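Local coordinates for PhiRv1 phage protein (Mycobacterium tuberculosis, PDB 6LG3) that probably acts as a bacterial toxin, the EST12 protein that activates a RACK1-NLRP3-gasdermin D pyroptosis and IL-1 beta immune pathway, at residues His11-Gln16 and Val61-Asp66; Gln16-Gln21 and Asp27-Ala32. One frame throughout, in Å; residues are numbered along the deposited sequence.

Both contacts use helix 4-22, but they pair it with different elements. Contact 1 lays the middle of the helix on strand 58-64 and is buried, its centre about 5 Å from that of the chain. Contact 2 sets the C-terminal part of the helix against helix 26-39 and is only partly buried, its centre about 11 Å from that of the chain. The two centres lie about 13 Å apart, and Gln16 belongs to both. Each is apolar. In contact 1 a branched valine presses on the helix backbone, while in contact 2 a single alanine methyl meets a valine and a cysteine. Packing of Val61 on Val17 and of Val15 on Val30 joins the two.

Contact 1: His11-Gln16 and Val61-Asp66; sequences HELAVQ and VHADRD
Val61 puts its CG2 methyl over one face of the peptide group that joins Leu13 to Ala14. This peptide is the flat group of the contact. The methyl is 3.8 Å from Leu13 C and is displaced from it toward the Ala14 end. There Val61 CG2 comes to 3.5 Å from Ala14 N and 3.4 Å from Ala14 CA, a close fit. The Ala14 CB methyl also meets Val61 CG2, at 3.8 Å. The small Ala14 leaves the helix backbone open to the Val61 CG2 methyl.

The other branch, Val61 CG1, is anti to the backbone N (chi1 180°). It is used on Leu13, 3.9 Å from Leu13 CB and equally far from Leu13 CD1. The two side chains cross at about a right angle.

This is alpha/beta layer packing: helix 4-22 lies against a three-stranded antiparallel sheet, here on 58-64, one of its two edge strands. The axes of helix 11-16 and strand 61-64 come within 8.7 Å, at 132° between their directions. Farther along the strand, Ala63 CB is a looser neighbour of Leu13 CD1, at 4.5 Å. Met10 and Val17 of the same helix also touch Val61. On the central strand, Leu53 meets both Ala14 and Val61. At the end of strand 58-64, Asp64 is the N-cap of helix 65-73, and its OD1 accepts a hydrogen bond from Trp67 N.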
ATOM      1  N   HIS A  11       0.524  -3.086  -1.184  1.00 26.23           N
ATOM      2  CA  HIS A  11      -0.906  -3.134  -1.477  1.00 34.88           C
ATOM      3  C   HIS A  11      -1.646  -4.017  -0.477  1.00 36.01           C
ATOM      4  O   HIS A  11      -2.747  -3.665  -0.027  1.00 30.33           O
ATOM      5  CB  HIS A  11      -1.136  -3.627  -2.904  1.00 39.47           C
ATOM      6  CG  HIS A  11      -2.540  -3.444  -3.387  1.00 50.23           C
ATOM      7  ND1 HIS A  11      -2.972  -2.283  -3.996  1.00 54.86           N
ATOM      8  CD2 HIS A  11      -3.612  -4.270  -3.347  1.00 52.73           C
ATOM      9  CE1 HIS A  11      -4.248  -2.405  -4.314  1.00 55.78           C
ATOM     10  NE2 HIS A  11      -4.660  -3.601  -3.930  1.00 54.24           N
ATOM     11  N   GLU A  12      -1.055  -5.162  -0.104  1.00 29.91           N
ATOM     12  CA  GLU A  12      -1.706  -6.024   0.881  1.00 30.59           C
ATOM     13  C   GLU A  12      -1.837  -5.322   2.229  1.00 31.10           C
ATOM     14  O   GLU A  12      -2.899  -5.382   2.874  1.00 29.98           O
ATOM     15  CB  GLU A  12      -0.937  -7.339   1.011  1.00 37.57           C
ATOM     16  CG  GLU A  12      -0.885  -8.127  -0.297  1.00 56.23           C
ATOM     17  CD  GLU A  12      -0.008  -9.373  -0.217  1.00 75.26           C
ATOM     18  OE1 GLU A  12       0.345  -9.923  -1.286  1.00 72.74           O
ATOM     19  OE2 GLU A  12       0.328  -9.804   0.910  1.00 85.05           O
ATOM     20  N   LEU A  13      -0.777  -4.623   2.659  1.00 30.44           N
ATOM     21  CA  LEU A  13      -0.852  -3.829   3.883  1.00 30.70           C
ATOM     22  C   LEU A  13      -1.929  -2.745   3.788  1.00 27.48           C
ATOM     23  O   LEU A  13      -2.595  -2.434   4.785  1.00 31.07           O
ATOM     24  CB  LEU A  13       0.505  -3.191   4.181  1.00 25.55           C
ATOM     25  CG  LEU A  13       1.697  -4.123   4.409  1.00 33.95           C
ATOM     26  CD1 LEU A  13       2.946  -3.283   4.622  1.00 33.70           C
ATOM     27  CD2 LEU A  13       1.440  -5.007   5.607  1.00 38.47           C
ATOM     28  N   ALA A  14      -2.095  -2.136   2.608  1.00 28.78           N
ATOM     29  CA  ALA A  14      -3.131  -1.112   2.464  1.00 29.57           C
ATOM     30  C   ALA A  14      -4.525  -1.710   2.576  1.00 30.01           C
ATOM     31  O   ALA A  14      -5.404  -1.124   3.221  1.00 32.25           O
ATOM     32  CB  ALA A  14      -2.970  -0.376   1.137  1.00 32.59           C
ATOM     33  N   VAL A  15      -4.746  -2.876   1.961  1.00 30.57           N
ATOM     34  CA  VAL A  15      -6.025  -3.569   2.118  1.00 31.53           C
ATOM     35  C   VAL A  15      -6.307  -3.831   3.593  1.00 33.31           C
ATOM     36  O   VAL A  15      -7.432  -3.623   4.069  1.00 34.57           O
ATOM     37  CB  VAL A  15      -6.035  -4.870   1.294  1.00 33.17           C
ATOM     38  CG1 VAL A  15      -7.282  -5.696   1.584  1.00 34.39           C
ATOM     39  CG2 VAL A  15      -5.931  -4.558  -0.189  1.00 28.22           C
ATOM     40  N   GLN A  16      -5.285  -4.272   4.345  1.00 30.73           N
ATOM     41  CA  GLN A  16      -5.463  -4.485   5.782  1.00 31.40           C
ATOM     42  C   GLN A  16      -5.839  -3.194   6.499  1.00 31.29           C
ATOM     43  O   GLN A  16      -6.690  -3.201   7.401  1.00 30.27           O
ATOM     44  CB  GLN A  16      -4.189  -5.071   6.403  1.00 31.26           C
ATOM     45  CG  GLN A  16      -3.855  -6.467   5.938  1.00 43.49           C
ATOM     46  CD  GLN A  16      -2.576  -6.992   6.580  1.00 60.37           C
ATOM     47  OE1 GLN A  16      -1.699  -7.530   5.900  1.00 64.79           O
ATOM     48  NE2 GLN A  16      -2.466  -6.835   7.895  1.00 60.51           N
ATOM     49  N   VAL A  61      -0.255   3.697   4.211  1.00 33.06           N
ATOM     50  CA  VAL A  61       0.734   2.743   4.713  1.00 28.56           C
ATOM     51  C   VAL A  61       2.108   3.389   4.687  1.00 28.51           C
ATOM     52  O   VAL A  61       2.484   4.020   3.696  1.00 29.43           O
ATOM     53  CB  VAL A  61       0.772   1.443   3.874  1.00 30.45           C
ATOM     54  CG1 VAL A  61       1.824   0.456   4.423  1.00 35.78           C
ATOM     55  CG2 VAL A  61      -0.593   0.793   3.798  1.00 36.14           C
ATOM     56  N   HIS A  62       2.876   3.210   5.757  1.00 29.05           N
ATOM     57  CA  HIS A  62       4.310   3.429   5.652  1.00 31.27           C
ATOM     58  C   HIS A  62       5.031   2.247   6.282  1.00 30.94           C
ATOM     59  O   HIS A  62       4.588   1.701   7.298  1.00 33.05           O
ATOM     60  CB  HIS A  62       4.759   4.761   6.273  1.00 36.59           C
ATOM     61  CG  HIS A  62       4.510   4.879   7.740  1.00 48.13           C
ATOM     62  ND1 HIS A  62       5.412   4.435   8.683  1.00 55.49           N
ATOM     63  CD2 HIS A  62       3.482   5.429   8.429  1.00 58.82           C
ATOM     64  CE1 HIS A  62       4.940   4.685   9.891  1.00 65.36           C
ATOM     65  NE2 HIS A  62       3.771   5.289   9.765  1.00 67.53           N
ATOM     66  N   ALA A  63       6.101   1.812   5.630  1.00 24.12           N
ATOM     67  CA  ALA A  63       6.842   0.640   6.075  1.00 27.27           C
ATOM     68  C   ALA A  63       8.333   0.916   5.961  1.00 30.56           C
ATOM     69  O   ALA A  63       8.785   1.498   4.977  1.00 25.52           O
ATOM     70  CB  ALA A  63       6.477  -0.600   5.250  1.00 27.87           C
ATOM     71  N   ASP A  64       9.088   0.499   6.970  1.00 27.65           N
ATOM     72  CA  ASP A  64      10.538   0.570   6.889  1.00 24.95           C
ATOM     73  C   ASP A  64      11.032  -0.165   5.648  1.00 27.22           C
ATOM     74  O   ASP A  64      10.544  -1.246   5.322  1.00 29.56           O
ATOM     75  CB  ASP A  64      11.137  -0.060   8.143  1.00 27.59           C
ATOM     76  CG  ASP A  64      12.630  -0.156   8.077  1.00 31.18           C
ATOM     77  OD1 ASP A  64      13.120  -1.268   7.852  1.00 32.65           O
ATOM     78  OD2 ASP A  64      13.290   0.883   8.262  1.00 35.79           O
ATOM     79  N   ARG A  65      12.005   0.429   4.941  1.00 26.71           N
ATOM     80  CA  ARG A  65      12.445  -0.153   3.669  1.00 26.72           C
ATOM     81  C   ARG A  65      13.185  -1.476   3.864  1.00 33.07           C
ATOM     82  O   ARG A  65      13.056  -2.384   3.037  1.00 34.15           O
ATOM     83  CB  ARG A  65      13.340   0.828   2.901  1.00 34.99           C
ATOM     84  CG  ARG A  65      12.616   2.032   2.298  1.00 39.38           C
ATOM     85  CD  ARG A  65      11.832   1.699   1.030  1.00 29.27           C
ATOM     86  NE  ARG A  65      12.644   1.096  -0.025  1.00 36.01           N
ATOM     87  CZ  ARG A  65      13.117   1.749  -1.083  1.00 40.96           C
ATOM     88  NH1 ARG A  65      12.894   3.051  -1.225  1.00 39.09           N
ATOM     89  NH2 ARG A  65      13.835   1.106  -1.995  1.00 47.34           N
ATOM     90  N   ASP A  66      14.007  -1.593   4.912  1.00 29.26           N
ATOM     91  CA  ASP A  66      14.671  -2.870   5.188  1.00 28.49           C
ATOM     92  C   ASP A  66      13.655  -3.950   5.535  1.00 31.24           C
ATOM     93  O   ASP A  66      13.748  -5.085   5.050  1.00 29.24           O
ATOM     94  CB  ASP A  66      15.689  -2.714   6.321  1.00 31.87           C
ATOM     95  CG  ASP A  66      16.890  -1.884   5.915  1.00 47.54           C
ATOM     96  OD1 ASP A  66      17.458  -1.191   6.783  1.00 51.82           O
ATOM     97  OD2 ASP A  66      17.264  -1.924   4.723  1.00 55.00           O
TER

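Contact 2: Gln16-Gln21 and Asp27-Ala32; sequences QVVCSQ and DAAVEA
Two consecutive helices, 4-22 and 26-39, are joined by a very short connection, and this contact lies close to that turn. It belongs to the N-terminal helical pair that precedes the three-stranded sheet in the chain. The packing is apolar and small in area, and it gathers on one residue. Ala29 points its CB from helix 26-39 toward helix 4-22, where Val18 and Cys19 receive it.

Val18 comes from one direction. Its CG1 methyl lies 3.7 Å from Ala29 CB, and the branch point follows closely, with Val18 CB 3.8 Å from the same methyl. Val18 CG1 also reaches Ala29 CA, at 4.0 Å. This branch is anti to the backbone N (chi1 177°), a setting that carries it to the Ala29 side of the helix. Cys19 arrives from another direction. Its SG is 4.0 Å from Ala29 CB, and at that methyl the directions to Val18 CG1 and Cys19 SG are roughly at right angles. With SG anti to its carbonyl carbon (chi1 -70°), the sulfur leans out to the Ala29 methyl.

The small alanine lets the backbones come near each other: Val18 CA and Ala29 CA are 5.8 Å apart. Ala29 is buried, whereas Val18 and Cys19 keep part of their surface open to solvent.

One turn before Cys19, Val15 of helix 4-22 touches Ala29 as well. Val18 and Ala29 both touch Cys24, in the connection between the helices. On the sheet side, Val17 meets Val61 and Val18 meets Leu60, so helix 4-22 packs on helix 26-39 with one face and on strand 58-64 with an adjoining one.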
ATOM      1  N   GLN A  16      -5.285  -4.272   4.345  1.00 30.73           N
ATOM      2  CA  GLN A  16      -5.463  -4.485   5.782  1.00 31.40           C
ATOM      3  C   GLN A  16      -5.839  -3.194   6.499  1.00 31.29           C
ATOM      4  O   GLN A  16      -6.690  -3.201   7.401  1.00 30.27           O
ATOM      5  CB  GLN A  16      -4.189  -5.071   6.403  1.00 31.26           C
ATOM      6  CG  GLN A  16      -3.855  -6.467   5.938  1.00 43.49           C
ATOM      7  CD  GLN A  16      -2.576  -6.992   6.580  1.00 60.37           C
ATOM      8  OE1 GLN A  16      -1.699  -7.530   5.900  1.00 64.79           O
ATOM      9  NE2 GLN A  16      -2.466  -6.835   7.895  1.00 60.51           N
ATOM     10  N   VAL A  17      -5.199  -2.080   6.134  1.00 34.76           N
ATOM     11  CA  VAL A  17      -5.503  -0.805   6.779  1.00 35.26           C
ATOM     12  C   VAL A  17      -6.946  -0.403   6.503  1.00 30.05           C
ATOM     13  O   VAL A  17      -7.675   0.033   7.404  1.00 32.52           O
ATOM     14  CB  VAL A  17      -4.521   0.288   6.310  1.00 38.21           C
ATOM     15  CG1 VAL A  17      -4.999   1.669   6.780  1.00 36.65           C
ATOM     16  CG2 VAL A  17      -3.115  -0.001   6.818  1.00 35.90           C
ATOM     17  N   VAL A  18      -7.377  -0.534   5.246  1.00 26.10           N
ATOM     18  CA  VAL A  18      -8.734  -0.123   4.896  1.00 32.11           C
ATOM     19  C   VAL A  18      -9.747  -0.983   5.634  1.00 35.66           C
ATOM     20  O   VAL A  18     -10.754  -0.477   6.152  1.00 31.94           O
ATOM     21  CB  VAL A  18      -8.946  -0.179   3.372  1.00 28.09           C
ATOM     22  CG1 VAL A  18     -10.399   0.174   3.019  1.00 27.59           C
ATOM     23  CG2 VAL A  18      -7.988   0.774   2.665  1.00 30.91           C
ATOM     24  N   CYS A  19      -9.489  -2.297   5.705  1.00 32.54           N
ATOM     25  CA  CYS A  19     -10.398  -3.189   6.421  1.00 32.10           C
ATOM     26  C   CYS A  19     -10.470  -2.821   7.891  1.00 34.54           C
ATOM     27  O   CYS A  19     -11.555  -2.808   8.488  1.00 34.67           O
ATOM     28  CB  CYS A  19      -9.951  -4.641   6.265  1.00 36.22           C
ATOM     29  SG  CYS A  19     -10.166  -5.326   4.609  1.00 37.38           S
ATOM     30  N   SER A  20      -9.319  -2.516   8.489  1.00 29.92           N
ATOM     31  CA  SER A  20      -9.292  -2.151   9.901  1.00 37.24           C
ATOM     32  C   SER A  20     -10.075  -0.871  10.160  1.00 40.02           C
ATOM     33  O   SER A  20     -10.825  -0.778  11.141  1.00 41.98           O
ATOM     34  CB  SER A  20      -7.846  -1.992  10.369  1.00 45.96           C
ATOM     35  OG  SER A  20      -7.802  -1.523  11.703  1.00 62.18           O
ATOM     36  N   GLN A  21      -9.914   0.131   9.298  1.00 37.91           N
ATOM     37  CA  GLN A  21     -10.539   1.420   9.561  1.00 41.77           C
ATOM     38  C   GLN A  21     -12.008   1.460   9.179  1.00 40.74           C
ATOM     39  O   GLN A  21     -12.736   2.315   9.691  1.00 43.33           O
ATOM     40  CB  GLN A  21      -9.788   2.533   8.828  1.00 48.39           C
ATOM     41  CG  GLN A  21      -8.413   2.820   9.418  1.00 58.63           C
ATOM     42  CD  GLN A  21      -7.790   4.082   8.862  1.00 66.44           C
ATOM     43  OE1 GLN A  21      -8.216   4.597   7.826  1.00 71.74           O
ATOM     44  NE2 GLN A  21      -6.785   4.598   9.557  1.00 69.59           N
ATOM     45  N   ASP A  27     -12.311  -7.766  -0.311  1.00 34.62           N
ATOM     46  CA  ASP A  27     -12.748  -7.473  -1.674  1.00 41.15           C
ATOM     47  C   ASP A  27     -13.222  -6.029  -1.801  1.00 39.77           C
ATOM     48  O   ASP A  27     -12.884  -5.333  -2.769  1.00 35.08           O
ATOM     49  CB  ASP A  27     -13.857  -8.440  -2.084  1.00 49.29           C
ATOM     50  CG  ASP A  27     -13.355  -9.855  -2.262  1.00 66.44           C
ATOM     51  OD1 ASP A  27     -14.105 -10.686  -2.819  1.00 72.71           O
ATOM     52  OD2 ASP A  27     -12.205 -10.134  -1.860  1.00 69.94           O
ATOM     53  N   ALA A  28     -14.008  -5.563  -0.820  1.00 31.93           N
ATOM     54  CA  ALA A  28     -14.451  -4.173  -0.796  1.00 32.96           C
ATOM     55  C   ALA A  28     -13.269  -3.211  -0.775  1.00 34.63           C
ATOM     56  O   ALA A  28     -13.246  -2.212  -1.516  1.00 29.36           O
ATOM     57  CB  ALA A  28     -15.355  -3.938   0.417  1.00 32.21           C
ATOM     58  N   ALA A  29     -12.281  -3.488   0.087  1.00 31.68           N
ATOM     59  CA  ALA A  29     -11.118  -2.612   0.183  1.00 31.06           C
ATOM     60  C   ALA A  29     -10.349  -2.575  -1.133  1.00 30.49           C
ATOM     61  O   ALA A  29      -9.900  -1.508  -1.571  1.00 32.24           O
ATOM     62  CB  ALA A  29     -10.215  -3.070   1.327  1.00 33.99           C
ATOM     63  N   VAL A  30     -10.192  -3.734  -1.779  1.00 30.49           N
ATOM     64  CA  VAL A  30      -9.525  -3.768  -3.078  1.00 32.23           C
ATOM     65  C   VAL A  30     -10.287  -2.917  -4.088  1.00 33.48           C
ATOM     66  O   VAL A  30      -9.681  -2.183  -4.877  1.00 36.96           O
ATOM     67  CB  VAL A  30      -9.359  -5.213  -3.573  1.00 33.59           C
ATOM     68  CG1 VAL A  30      -8.921  -5.208  -5.032  1.00 39.07           C
ATOM     69  CG2 VAL A  30      -8.356  -5.981  -2.695  1.00 37.08           C
ATOM     70  N   GLU A  31     -11.625  -2.989  -4.075  1.00 34.91           N
ATOM     71  CA  GLU A  31     -12.417  -2.156  -4.984  1.00 41.00           C
ATOM     72  C   GLU A  31     -12.162  -0.667  -4.750  1.00 36.33           C
ATOM     73  O   GLU A  31     -12.013   0.109  -5.706  1.00 33.58           O
ATOM     74  CB  GLU A  31     -13.905  -2.475  -4.819  1.00 39.30           C
ATOM     75  CG  GLU A  31     -14.743  -2.299  -6.063  1.00 53.07           C
ATOM     76  CD  GLU A  31     -16.200  -2.695  -5.840  1.00 66.24           C
ATOM     77  OE1 GLU A  31     -16.883  -2.045  -5.012  1.00 65.67           O
ATOM     78  OE2 GLU A  31     -16.661  -3.663  -6.484  1.00 69.05           O
ATOM     79  N   ALA A  32     -12.111  -0.243  -3.481  1.00 33.52           N
ATOM     80  CA  ALA A  32     -11.881   1.174  -3.200  1.00 33.85           C
ATOM     81  C   ALA A  32     -10.483   1.613  -3.640  1.00 31.98           C
ATOM     82  O   ALA A  32     -10.310   2.700  -4.226  1.00 34.16           O
ATOM     83  CB  ALA A  32     -12.090   1.452  -1.712  1.00 31.28           C
TER